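Local coordinates for protein acylphosphatase (PDB 3BR8) that catalyses the hydrolysis of acyl phosphates to a carboxylate and free phosphate, at residues V12-R18 with N36-V42; M1-R5 with G48-Q54. All blocks are in the same frame, centred on the assembly; numbering follows the deposited sequence.

Contact 1 (V12-R18 with N36-V42). With PO4 (phosphate ion), chain B.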
# COMPACT_ATOMS: atom_id res chain seq x y z
N VAL A 12 4.90 12.00 -0.88
CA VAL A 12 4.13 10.85 -1.33
C VAL A 12 2.70 11.16 -1.77
O VAL A 12 1.89 10.24 -1.96
CB VAL A 12 4.18 9.67 -0.31
CG1 VAL A 12 5.60 9.11 -0.22
CG2 VAL A 12 3.68 10.10 1.08
N GLN A 13 2.38 12.45 -1.93
CA GLN A 13 1.09 12.86 -2.49
C GLN A 13 1.28 13.81 -3.67
O GLN A 13 2.28 14.51 -3.75
CB GLN A 13 0.20 13.50 -1.43
CG GLN A 13 -0.18 12.53 -0.32
CD GLN A 13 -1.24 13.04 0.63
OE1 GLN A 13 -1.60 12.35 1.59
NE2 GLN A 13 -1.77 14.22 0.36
N GLY A 14 0.31 13.82 -4.59
CA GLY A 14 0.42 14.61 -5.81
C GLY A 14 1.52 14.11 -6.72
O GLY A 14 2.04 14.88 -7.54
N VAL A 15 1.87 12.83 -6.60
CA VAL A 15 2.95 12.22 -7.38
C VAL A 15 2.55 10.90 -8.03
O VAL A 15 3.41 10.10 -8.39
CB VAL A 15 4.24 12.00 -6.52
CG1 VAL A 15 4.94 13.33 -6.21
CG2 VAL A 15 3.92 11.23 -5.24
N GLY A 16 1.24 10.67 -8.19
CA GLY A 16 0.76 9.42 -8.75
C GLY A 16 1.05 8.20 -7.89
O GLY A 16 1.17 7.07 -8.38
N PHE A 17 1.14 8.41 -6.58
CA PHE A 17 1.49 7.32 -5.66
C PHE A 17 0.34 6.32 -5.50
O PHE A 17 0.58 5.10 -5.44
CB PHE A 17 1.89 7.87 -4.28
CG PHE A 17 2.84 6.97 -3.52
CD1 PHE A 17 2.38 6.04 -2.59
CD2 PHE A 17 4.22 7.10 -3.71
CE1 PHE A 17 3.30 5.23 -1.89
CE2 PHE A 17 5.10 6.30 -3.02
CZ PHE A 17 4.65 5.37 -2.13
N ARG A 18 -0.89 6.80 -5.42
CA ARG A 18 -2.01 5.88 -5.27
C ARG A 18 -2.13 4.95 -6.47
O ARG A 18 -2.30 3.75 -6.31
CB ARG A 18 -3.32 6.63 -4.99
CG ARG A 18 -3.32 7.35 -3.63
CD ARG A 18 -4.51 8.29 -3.49
NE ARG A 18 -4.47 9.32 -4.53
CZ ARG A 18 -5.42 10.24 -4.72
NH1 ARG A 18 -6.50 10.28 -3.94
NH2 ARG A 18 -5.29 11.13 -5.69
N ASN A 36 -5.13 8.66 0.45
CA ASN A 36 -4.39 9.81 0.95
C ASN A 36 -4.98 10.30 2.28
O ASN A 36 -6.20 10.45 2.41
CB ASN A 36 -4.43 10.96 -0.06
CG ASN A 36 -3.43 10.78 -1.19
OD1 ASN A 36 -2.59 9.89 -1.17
ND2 ASN A 36 -3.53 11.65 -2.18
N ARG A 37 -4.11 10.54 3.25
CA ARG A 37 -4.50 11.17 4.52
C ARG A 37 -4.33 12.68 4.40
O ARG A 37 -3.47 13.16 3.65
CB ARG A 37 -3.67 10.64 5.69
CG ARG A 37 -3.65 9.12 5.88
CD ARG A 37 -5.03 8.50 6.12
NE ARG A 37 -5.78 9.18 7.18
CZ ARG A 37 -7.00 8.84 7.58
NH1 ARG A 37 -7.63 7.80 7.04
NH2 ARG A 37 -7.61 9.54 8.53
N ASP A 38 -5.12 13.45 5.15
CA ASP A 38 -5.02 14.91 5.04
C ASP A 38 -3.77 15.50 5.73
O ASP A 38 -3.55 16.71 5.69
CB ASP A 38 -6.32 15.62 5.47
CG ASP A 38 -6.66 15.43 6.94
OD1 ASP A 38 -5.84 14.86 7.70
OD2 ASP A 38 -7.76 15.86 7.34
N ASP A 39 -2.96 14.63 6.33
CA ASP A 39 -1.68 15.04 6.92
C ASP A 39 -0.46 14.70 6.04
O ASP A 39 0.68 14.80 6.48
CB ASP A 39 -1.51 14.46 8.33
CG ASP A 39 -1.58 12.94 8.37
OD1 ASP A 39 -2.07 12.42 9.40
OD2 ASP A 39 -1.15 12.26 7.41
N GLY A 40 -0.72 14.29 4.79
CA GLY A 40 0.36 14.05 3.83
C GLY A 40 0.77 12.60 3.67
O GLY A 40 1.42 12.24 2.69
N ARG A 41 0.40 11.76 4.63
CA ARG A 41 0.76 10.35 4.58
C ARG A 41 -0.20 9.56 3.70
O ARG A 41 -1.29 10.04 3.35
CB ARG A 41 0.80 9.77 5.98
CG ARG A 41 1.86 10.41 6.86
CD ARG A 41 1.87 9.78 8.24
NE ARG A 41 0.62 10.05 8.93
CZ ARG A 41 0.29 9.55 10.12
NH1 ARG A 41 1.12 8.73 10.76
NH2 ARG A 41 -0.87 9.87 10.67
N VAL A 42 0.21 8.34 3.36
CA VAL A 42 -0.59 7.45 2.53
C VAL A 42 -0.84 6.17 3.32
O VAL A 42 0.11 5.57 3.85
CB VAL A 42 0.11 7.15 1.19
CG1 VAL A 42 -0.69 6.14 0.38
CG2 VAL A 42 0.30 8.44 0.39
P PO4 B . -1.37 11.05 -5.72
O1 PO4 B . 0.03 10.73 -5.22
O2 PO4 B . -1.16 11.66 -7.09
O3 PO4 B . -1.99 12.05 -4.75
O4 PO4 B . -2.14 9.74 -5.85
O HOH W 1 3.44 13.54 1.33
O HOH W 2 -7.34 9.07 -1.36
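N36 joins the loop before helix 17-27 in holding a bound phosphate. The loop wraps round the ion and offers a row of backbone amides. G14 N donates to phosphate O3 (2.9 Å). V15 N (3.1 Å) and F17 N (2.9 Å) both donate to phosphate O1. G16 N donates to phosphate O2 (2.8 Å), and R18 N to phosphate O4 (3.2 Å). G14 and G16 both have positive phi, a conformation that comes easily to glycine.

Two side chains add to these amides. R18 NE donates to phosphate O4 at 2.7 Å. N36 ND2 donates to phosphate O3 at 3.0 Å and also lies over one face of the R18 guanidinium. R18 NH2 hydrogen-bonds a glycerol; both it and the phosphate probably come from the crystallisation liquor.

Waters join the segments further. One accepts from V12 N (3.1 Å) and donates to G40 O (2.8 Å). Another accepts from R18 NH1 (3.0 Å) and N36 N (2.9 Å).

The segments also meet through apolar side chains. V42 CG2 meets V12 CG2 at 3.8 Å, and V42 CG1 meets F17 CD1 at 4.3 Å. Q13 lies across the 36-42 loop, which makes a type I turn from R37 to G40. D39 OD2 accepts from R41 N in an Asx turn, and the D39 carboxylate forms a salt bridge with the R41 guanidinium.

This is the acylphosphatase active site: a phosphate-binding loop at a helix N-terminus, with catalytic R18 and N36.

Contact 2 (M1-R5 with G48-Q54)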
# COMPACT_ATOMS: atom_id res chain seq x y z
N MET A 1 -5.24 -14.85 5.04
CA MET A 1 -3.80 -14.95 4.67
C MET A 1 -2.96 -14.18 5.71
O MET A 1 -2.70 -14.67 6.82
CB MET A 1 -3.58 -14.39 3.26
CG MET A 1 -4.67 -14.72 2.22
SD MET A 1 -3.98 -15.37 0.68
CE MET A 1 -2.95 -16.62 1.47
N LEU A 2 -2.54 -12.99 5.34
CA LEU A 2 -2.07 -12.00 6.28
C LEU A 2 -2.61 -10.67 5.77
O LEU A 2 -2.82 -10.51 4.56
CB LEU A 2 -0.54 -12.02 6.36
CG LEU A 2 0.13 -11.78 7.72
CD1 LEU A 2 -0.34 -12.75 8.81
CD2 LEU A 2 1.64 -11.85 7.56
N GLN A 3 -2.87 -9.75 6.69
CA GLN A 3 -3.23 -8.37 6.38
C GLN A 3 -2.11 -7.46 6.89
O GLN A 3 -1.73 -7.54 8.07
CB GLN A 3 -4.56 -7.99 7.06
CG GLN A 3 -5.05 -6.57 6.77
CD GLN A 3 -6.26 -6.17 7.61
OE1 GLN A 3 -7.40 -6.43 7.24
NE2 GLN A 3 -6.01 -5.50 8.74
N TYR A 4 -1.61 -6.59 6.02
CA TYR A 4 -0.72 -5.51 6.45
C TYR A 4 -1.44 -4.17 6.43
O TYR A 4 -2.13 -3.84 5.47
CB TYR A 4 0.50 -5.40 5.54
CG TYR A 4 1.59 -6.43 5.68
CD1 TYR A 4 2.64 -6.45 4.78
CD2 TYR A 4 1.59 -7.37 6.72
CE1 TYR A 4 3.65 -7.36 4.88
CE2 TYR A 4 2.62 -8.30 6.83
CZ TYR A 4 3.64 -8.29 5.90
OH TYR A 4 4.65 -9.21 6.00
N ARG A 5 -1.21 -3.40 7.48
CA ARG A 5 -1.54 -1.98 7.52
C ARG A 5 -0.24 -1.20 7.36
O ARG A 5 0.64 -1.26 8.23
CB ARG A 5 -2.20 -1.62 8.84
CG ARG A 5 -3.56 -2.20 9.01
CD ARG A 5 -4.09 -1.77 10.34
NE ARG A 5 -5.41 -2.30 10.61
CZ ARG A 5 -6.10 -2.02 11.71
NH1 ARG A 5 -5.58 -1.23 12.64
NH2 ARG A 5 -7.31 -2.54 11.88
N GLY A 48 -3.13 -10.74 1.46
CA GLY A 48 -2.74 -11.75 0.49
C GLY A 48 -1.68 -12.68 1.06
O GLY A 48 -1.42 -12.65 2.28
N PRO A 49 -1.08 -13.51 0.20
CA PRO A 49 -0.02 -14.41 0.65
C PRO A 49 1.24 -13.66 1.06
O PRO A 49 1.53 -12.56 0.56
CB PRO A 49 0.27 -15.27 -0.59
CG PRO A 49 -0.85 -15.04 -1.54
CD PRO A 49 -1.37 -13.67 -1.23
N GLU A 50 1.98 -14.27 1.97
CA GLU A 50 3.14 -13.63 2.56
C GLU A 50 4.21 -13.23 1.53
O GLU A 50 4.82 -12.15 1.65
CB GLU A 50 3.69 -14.54 3.66
CG GLU A 50 2.79 -14.62 4.94
CD GLU A 50 1.62 -15.64 4.88
OE1 GLU A 50 1.36 -16.29 3.83
OE2 GLU A 50 0.95 -15.81 5.93
N ASN A 51 4.46 -14.06 0.51
CA ASN A 51 5.47 -13.70 -0.49
C ASN A 51 5.11 -12.44 -1.29
O ASN A 51 5.96 -11.57 -1.53
CB ASN A 51 5.86 -14.88 -1.41
CG ASN A 51 4.67 -15.55 -2.11
OD1 ASN A 51 3.57 -15.00 -2.19
ND2 ASN A 51 4.92 -16.75 -2.67
N ALA A 52 3.84 -12.35 -1.66
CA ALA A 52 3.28 -11.18 -2.32
C ALA A 52 3.33 -9.93 -1.44
O ALA A 52 3.71 -8.85 -1.89
CB ALA A 52 1.85 -11.48 -2.78
N LEU A 53 2.95 -10.08 -0.17
CA LEU A 53 2.96 -8.96 0.75
C LEU A 53 4.36 -8.43 1.02
O LEU A 53 4.57 -7.22 1.04
CB LEU A 53 2.30 -9.33 2.09
CG LEU A 53 0.78 -9.40 2.14
CD1 LEU A 53 0.34 -9.96 3.48
CD2 LEU A 53 0.14 -8.02 1.91
N GLN A 54 5.31 -9.33 1.25
CA GLN A 54 6.68 -8.90 1.52
C GLN A 54 7.29 -8.19 0.32
O GLN A 54 7.90 -7.13 0.47
CB GLN A 54 7.54 -10.10 1.92
CG GLN A 54 8.98 -9.72 2.26
CD GLN A 54 9.82 -10.89 2.71
OE1 GLN A 54 11.04 -10.87 2.58
NE2 GLN A 54 9.17 -11.91 3.26
O HOH W 3 4.49 -11.34 4.34
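L53 is the main bump on the helix side. Its side chain fits the hollow between L2 and Y4, which lie two residues apart on strand 2-9. L53 CD1 sits 3.6 Å from L2 CB. The same methyl lies 4.2 Å from the centre of the Y4 ring and almost on the ring normal, a CH-pi contact over the face. L53 CB also touches Y4 CE1 at 3.7 Å. Helix 50-54 and strand 2-5 run nearly parallel, at 14°, with their axes 9.3 Å apart.

At the N-terminal end M1 lies against G48 and P49. M1 SD is 3.7 Å from P49 CD. M1 CB comes very close to G48 O, 2.9 Å, tighter than ordinary packing. E50 CG meets L2 CD2 at 4.0 Å.

Beside this packing are two backbone hydrogen bonds: L2 N to G48 O (3.3 Å) and G48 N to L2 O (3.1 Å). P49 occupies the N-cap position, right before the helix. Beyond the apolar patch, one water links Y4 OH (2.7 Å) and E50 O (2.8 Å). Strand 42-48 adds A46 beside L53.

The chemistry is thus mostly apolar, with polar links at its margins. It implies that helix and sheet are joined here mainly by shape and burial, through the contacts of L53 with L2 and Y4.

In the fold
The contacts lie on opposite sides of the chain's centre. Their centres are about 22 Å apart and they do not touch. Both are partly buried, but contact 2 includes more exposed residues. Contact 1 is nested inside the chain loop that contact 2 closes. Strands 2-9 and 42-48 connect them: contact 1 lies where strand 2-9 leads towards helix 17-27 and strand 42-48 begins, contact 2 at the start of strand 2-9 and the end of strand 42-48. In contact 1 the polar links run through phosphate and water, beside some apolar packing. Contact 2, away from the catalytic residues, is mainly apolar packing of helix 50-62 on the sheet, with main-chain bonds at G48.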